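Local coordinates for protein proline dipeptidase (Streptococcus pneumoniae, PDB 3PN9) that forms the N-terminal domain of a proline dipeptidase, an enzyme that probably cleaves dipeptides ending in proline, at residues K18-T29 with D96-L107. Residues are numbered along the deposited sequence; the frame is centred on the assembly and turned at random.
Sequences KLDVAVVSDPVT and DFKRVAVEFDNL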
loop_
_atom_site.group_PDB
_atom_site.type_symbol
_atom_site.label_atom_id
_atom_site.label_comp_id
_atom_site.label_asym_id
_atom_site.label_seq_id
_atom_site.Cartn_x
_atom_site.Cartn_y
_atom_site.Cartn_z
ATOM N N LYS A 18 -3.648 -6.914 -5.417
ATOM C CA LYS A 18 -5.055 -6.965 -5.801
ATOM C C LYS A 18 -5.600 -8.398 -5.554
ATOM O O LYS A 18 -6.268 -8.961 -6.434
ATOM C CB LYS A 18 -5.266 -6.559 -7.267
ATOM C CG LYS A 18 -4.971 -5.073 -7.496
ATOM C CD LYS A 18 -4.769 -4.942 -9.005
ATOM C CE LYS A 18 -5.172 -3.549 -9.415
ATOM N NZ LYS A 18 -4.103 -2.642 -8.880
ATOM N N LEU A 19 -5.283 -8.980 -4.387
ATOM C CA LEU A 19 -5.730 -10.323 -4.063
ATOM C C LEU A 19 -6.928 -10.196 -3.155
ATOM O O LEU A 19 -6.890 -9.365 -2.245
ATOM C CB LEU A 19 -4.547 -11.077 -3.319
ATOM C CG LEU A 19 -3.382 -11.506 -4.232
ATOM C CD1 LEU A 19 -2.144 -11.937 -3.472
ATOM C CD2 LEU A 19 -3.845 -12.728 -5.133
ATOM N N ASP A 20 -7.907 -11.103 -3.267
ATOM C CA ASP A 20 -9.043 -11.113 -2.310
ATOM C C ASP A 20 -8.718 -11.985 -1.059
ATOM O O ASP A 20 -9.248 -11.705 0.044
ATOM C CB ASP A 20 -10.284 -11.671 -3.054
ATOM C CG ASP A 20 -10.587 -10.826 -4.269
ATOM O OD1 ASP A 20 -10.883 -9.668 -4.006
ATOM O OD2 ASP A 20 -10.358 -11.216 -5.427
ATOM N N VAL A 21 -7.831 -13.000 -1.208
ATOM C CA VAL A 21 -7.521 -13.777 -0.064
ATOM C C VAL A 21 -6.227 -14.555 -0.297
ATOM O O VAL A 21 -5.821 -14.878 -1.416
ATOM C CB VAL A 21 -8.752 -14.791 0.231
ATOM C CG1 VAL A 21 -8.910 -15.701 -0.976
ATOM C CG2 VAL A 21 -8.474 -15.707 1.453
ATOM N N ALA A 22 -5.554 -14.819 0.800
ATOM C CA ALA A 22 -4.392 -15.749 0.735
ATOM C C ALA A 22 -4.767 -17.006 1.540
ATOM O O ALA A 22 -5.155 -16.909 2.708
ATOM C CB ALA A 22 -3.153 -15.116 1.422
ATOM N N VAL A 23 -4.434 -18.154 0.986
ATOM C CA VAL A 23 -4.796 -19.383 1.586
ATOM C C VAL A 23 -3.476 -20.058 1.965
ATOM O O VAL A 23 -2.711 -20.515 1.106
ATOM C CB VAL A 23 -5.577 -20.361 0.592
ATOM C CG1 VAL A 23 -5.965 -21.652 1.385
ATOM C CG2 VAL A 23 -6.813 -19.603 0.015
ATOM N N VAL A 24 -3.297 -20.257 3.260
ATOM C CA VAL A 24 -2.097 -20.872 3.762
ATOM C C VAL A 24 -2.447 -22.295 4.150
ATOM O O VAL A 24 -3.370 -22.504 4.993
ATOM C CB VAL A 24 -1.613 -20.116 5.050
ATOM C CG1 VAL A 24 -0.270 -20.636 5.498
ATOM C CG2 VAL A 24 -1.435 -18.581 4.672
ATOM N N SER A 25 -1.752 -23.251 3.561
ATOM C CA SER A 25 -2.101 -24.669 3.678
ATOM C C SER A 25 -0.980 -25.390 4.405
ATOM O O SER A 25 -1.120 -26.525 4.882
ATOM C CB SER A 25 -2.301 -25.244 2.279
ATOM O OG SER A 25 -1.101 -25.107 1.449
ATOM N N ASP A 26 0.202 -24.777 4.487
ATOM C CA ASP A 26 1.400 -25.547 5.054
ATOM C C ASP A 26 1.374 -25.351 6.591
ATOM O O ASP A 26 1.346 -24.194 7.059
ATOM C CB ASP A 26 2.724 -24.900 4.418
ATOM C CG ASP A 26 4.000 -25.675 4.862
ATOM O OD1 ASP A 26 3.962 -26.381 5.916
ATOM O OD2 ASP A 26 4.978 -25.630 4.096
ATOM N N PRO A 27 1.259 -26.429 7.419
ATOM C CA PRO A 27 1.175 -26.268 8.854
ATOM C C PRO A 27 2.387 -25.461 9.416
ATOM O O PRO A 27 2.267 -24.715 10.390
ATOM C CB PRO A 27 1.342 -27.726 9.362
ATOM C CG PRO A 27 0.524 -28.524 8.200
ATOM C CD PRO A 27 1.189 -27.857 7.003
ATOM N N VAL A 28 3.520 -25.633 8.767
ATOM C CA VAL A 28 4.733 -24.836 9.140
ATOM C C VAL A 28 4.504 -23.361 8.898
ATOM O O VAL A 28 4.803 -22.534 9.768
ATOM C CB VAL A 28 6.005 -25.381 8.452
ATOM C CG1 VAL A 28 7.228 -24.391 8.680
ATOM C CG2 VAL A 28 6.391 -26.790 9.011
ATOM N N THR A 29 3.898 -22.976 7.781
ATOM C CA THR A 29 3.647 -21.572 7.555
ATOM C C THR A 29 2.568 -21.063 8.484
ATOM O O THR A 29 2.613 -19.905 9.003
ATOM C CB THR A 29 3.205 -21.305 6.078
ATOM O OG1 THR A 29 4.106 -21.956 5.196
ATOM C CG2 THR A 29 3.115 -19.801 5.803
ATOM N N ASP A 96 -17.055 -12.046 -4.013
ATOM C CA ASP A 96 -16.663 -12.523 -5.318
ATOM C C ASP A 96 -15.126 -12.683 -5.243
ATOM O O ASP A 96 -14.394 -11.669 -5.224
ATOM C CB ASP A 96 -17.018 -11.424 -6.322
ATOM C CG ASP A 96 -16.714 -11.842 -7.725
ATOM O OD1 ASP A 96 -16.357 -13.037 -7.888
ATOM O OD2 ASP A 96 -16.788 -10.988 -8.657
ATOM N N PHE A 97 -14.625 -13.915 -5.096
ATOM C CA PHE A 97 -13.164 -14.100 -5.003
ATOM C C PHE A 97 -12.591 -14.155 -6.398
ATOM O O PHE A 97 -12.660 -15.190 -7.030
ATOM C CB PHE A 97 -12.833 -15.328 -4.148
ATOM C CG PHE A 97 -13.282 -15.185 -2.692
ATOM C CD1 PHE A 97 -12.450 -14.566 -1.770
ATOM C CD2 PHE A 97 -14.508 -15.735 -2.237
ATOM C CE1 PHE A 97 -12.818 -14.408 -0.417
ATOM C CE2 PHE A 97 -14.885 -15.609 -0.910
ATOM C CZ PHE A 97 -14.044 -14.921 0.043
ATOM N N LYS A 98 -12.031 -13.071 -6.920
ATOM C CA LYS A 98 -11.449 -13.158 -8.263
ATOM C C LYS A 98 -10.021 -13.579 -8.278
ATOM O O LYS A 98 -9.529 -14.129 -9.290
ATOM C CB LYS A 98 -11.475 -11.774 -8.874
ATOM C CG LYS A 98 -12.926 -11.347 -9.046
ATOM C CD LYS A 98 -12.933 -10.001 -9.839
ATOM C CE LYS A 98 -13.362 -8.921 -8.927
ATOM N NZ LYS A 98 -14.380 -8.171 -9.761
ATOM N N ARG A 99 -9.298 -13.294 -7.171
ATOM C CA ARG A 99 -7.841 -13.583 -7.179
ATOM C C ARG A 99 -7.477 -14.135 -5.846
ATOM O O ARG A 99 -7.751 -13.494 -4.784
ATOM C CB ARG A 99 -7.046 -12.279 -7.515
ATOM C CG ARG A 99 -7.306 -11.785 -9.010
ATOM C CD ARG A 99 -6.529 -10.503 -9.498
ATOM N NE ARG A 99 -5.257 -10.376 -8.781
ATOM C CZ ARG A 99 -4.192 -11.163 -8.959
ATOM N NH1 ARG A 99 -4.201 -12.115 -9.904
ATOM N NH2 ARG A 99 -3.087 -10.980 -8.225
ATOM N N VAL A 100 -6.829 -15.270 -5.872
ATOM C CA VAL A 100 -6.536 -15.988 -4.633
ATOM C C VAL A 100 -5.034 -16.323 -4.701
ATOM O O VAL A 100 -4.558 -16.695 -5.755
ATOM C CB VAL A 100 -7.391 -17.327 -4.664
ATOM C CG1 VAL A 100 -7.003 -18.336 -3.534
ATOM C CG2 VAL A 100 -8.953 -16.914 -4.534
ATOM N N ALA A 101 -4.318 -16.315 -3.576
ATOM C CA ALA A 101 -2.948 -16.782 -3.565
ATOM C C ALA A 101 -2.889 -18.040 -2.739
ATOM O O ALA A 101 -3.454 -18.080 -1.664
ATOM C CB ALA A 101 -1.963 -15.644 -2.872
ATOM N N VAL A 102 -2.087 -18.993 -3.200
ATOM C CA VAL A 102 -1.858 -20.224 -2.466
ATOM C C VAL A 102 -0.397 -20.632 -2.529
ATOM O O VAL A 102 0.375 -20.111 -3.343
ATOM C CB VAL A 102 -2.681 -21.403 -3.152
ATOM C CG1 VAL A 102 -4.234 -21.155 -2.998
ATOM C CG2 VAL A 102 -2.214 -21.599 -4.639
ATOM N N GLU A 103 0.028 -21.522 -1.634
ATOM C CA GLU A 103 1.449 -21.853 -1.620
ATOM C C GLU A 103 1.775 -22.927 -2.623
ATOM O O GLU A 103 1.545 -24.128 -2.330
ATOM C CB GLU A 103 1.912 -22.372 -0.256
ATOM C CG GLU A 103 1.579 -21.296 0.889
ATOM C CD GLU A 103 1.840 -21.859 2.283
ATOM O OE1 GLU A 103 0.960 -22.495 2.930
ATOM O OE2 GLU A 103 2.997 -21.742 2.776
ATOM N N PHE A 104 2.406 -22.535 -3.739
ATOM C CA PHE A 104 2.679 -23.524 -4.819
ATOM C C PHE A 104 3.621 -24.598 -4.329
ATOM O O PHE A 104 3.540 -25.759 -4.792
ATOM C CB PHE A 104 3.315 -22.868 -6.057
ATOM C CG PHE A 104 2.350 -22.162 -6.981
ATOM C CD1 PHE A 104 1.101 -21.717 -6.525
ATOM C CD2 PHE A 104 2.774 -21.827 -8.274
ATOM C CE1 PHE A 104 0.248 -20.968 -7.338
ATOM C CE2 PHE A 104 1.906 -21.124 -9.112
ATOM C CZ PHE A 104 0.608 -20.723 -8.667
ATOM N N ASP A 105 4.513 -24.300 -3.375
ATOM C CA ASP A 105 5.448 -25.343 -2.925
ATOM C C ASP A 105 4.855 -26.303 -1.903
ATOM O O ASP A 105 5.517 -27.236 -1.531
ATOM C CB ASP A 105 6.717 -24.737 -2.242
ATOM C CG ASP A 105 7.677 -24.134 -3.277
ATOM O OD1 ASP A 105 7.422 -24.248 -4.513
ATOM O OD2 ASP A 105 8.711 -23.626 -2.809
ATOM N N ASN A 106 3.653 -26.044 -1.424
ATOM C CA ASN A 106 3.053 -26.968 -0.461
ATOM C C ASN A 106 1.712 -27.586 -0.959
ATOM O O ASN A 106 1.436 -28.723 -0.552
ATOM C CB ASN A 106 2.712 -26.219 0.854
ATOM C CG ASN A 106 1.900 -27.102 1.808
ATOM O OD1 ASN A 106 0.676 -26.995 1.852
ATOM N ND2 ASN A 106 2.574 -27.979 2.531
ATOM N N LEU A 107 0.866 -26.855 -1.719
ATOM C CA LEU A 107 -0.542 -27.238 -1.883
ATOM C C LEU A 107 -0.554 -28.494 -2.848
ATOM O O LEU A 107 -0.153 -28.385 -3.994
ATOM C CB LEU A 107 -1.322 -26.086 -2.511
ATOM C CG LEU A 107 -2.871 -26.287 -2.630
ATOM C CD1 LEU A 107 -3.346 -26.293 -1.096
ATOM C CD2 LEU A 107 -3.450 -25.150 -3.474
HETATM O O HOH W 1 -1.851 -22.739 -0.030
HETATM O O HOH W 2 5.431 -28.093 2.357
#
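Val21 O accepts from Ala101 N at 3.0 Å and Val23 N donates to Ala101 O, the ladder of the parallel strands 21-24 and 99-102; just before it Asp20 N donates to Arg99 O. Beyond it no direct bond joins Val23 O to Glu103 N; a water bridges them, donating to Val23 O and Ser25 OG and accepting from Glu103 N.

Carboxylates clamp both ends of the ladder. Asp20 OD2 takes two backbone N-H groups: Arg99 N on its anti lone pair at 2.9 Å, and Lys98 N from above the carboxylate plane. At the far end Glu103, CG anti to its carbonyl carbon (chi1 -57°), reaches across to the turn before helix 27-34. Its OE1 accepts from Ser25 N and Asp26 N, both at 2.9 Å, while the syn lone pair of OE2 meets Thr29 OG1 at 2.7 Å; three bonds thus fix the buried carboxylate's rotation. Asn106 OD1 receives Ser25 OG at 2.6 Å, and its amide stacks on the Asp26 carboxylate, planes 19° apart. Asp26 also N-caps the helix through Val28 N.

Arg99 NE binds Lys18 O, standing above the carbonyl plane, and Leu19 CD2 lies over one guanidinium face, 3.6 Å from Arg99 NH2. NH2 reaches the backbone O of Glu17 and the carboxylate of Asp125, and NH1 that of Glu123.

Apolar contacts line both sheet faces. Leu19 CD1 packs on Ala101 CB beneath helix 6-17, whereas Val21 and Val23 meet Val100 on the face covered by helix 109-118. Two adjacent parallel strands inside a mixed sheet with helices on both faces fit the alpha/beta N-terminal domain of the creatinase/prolidase family.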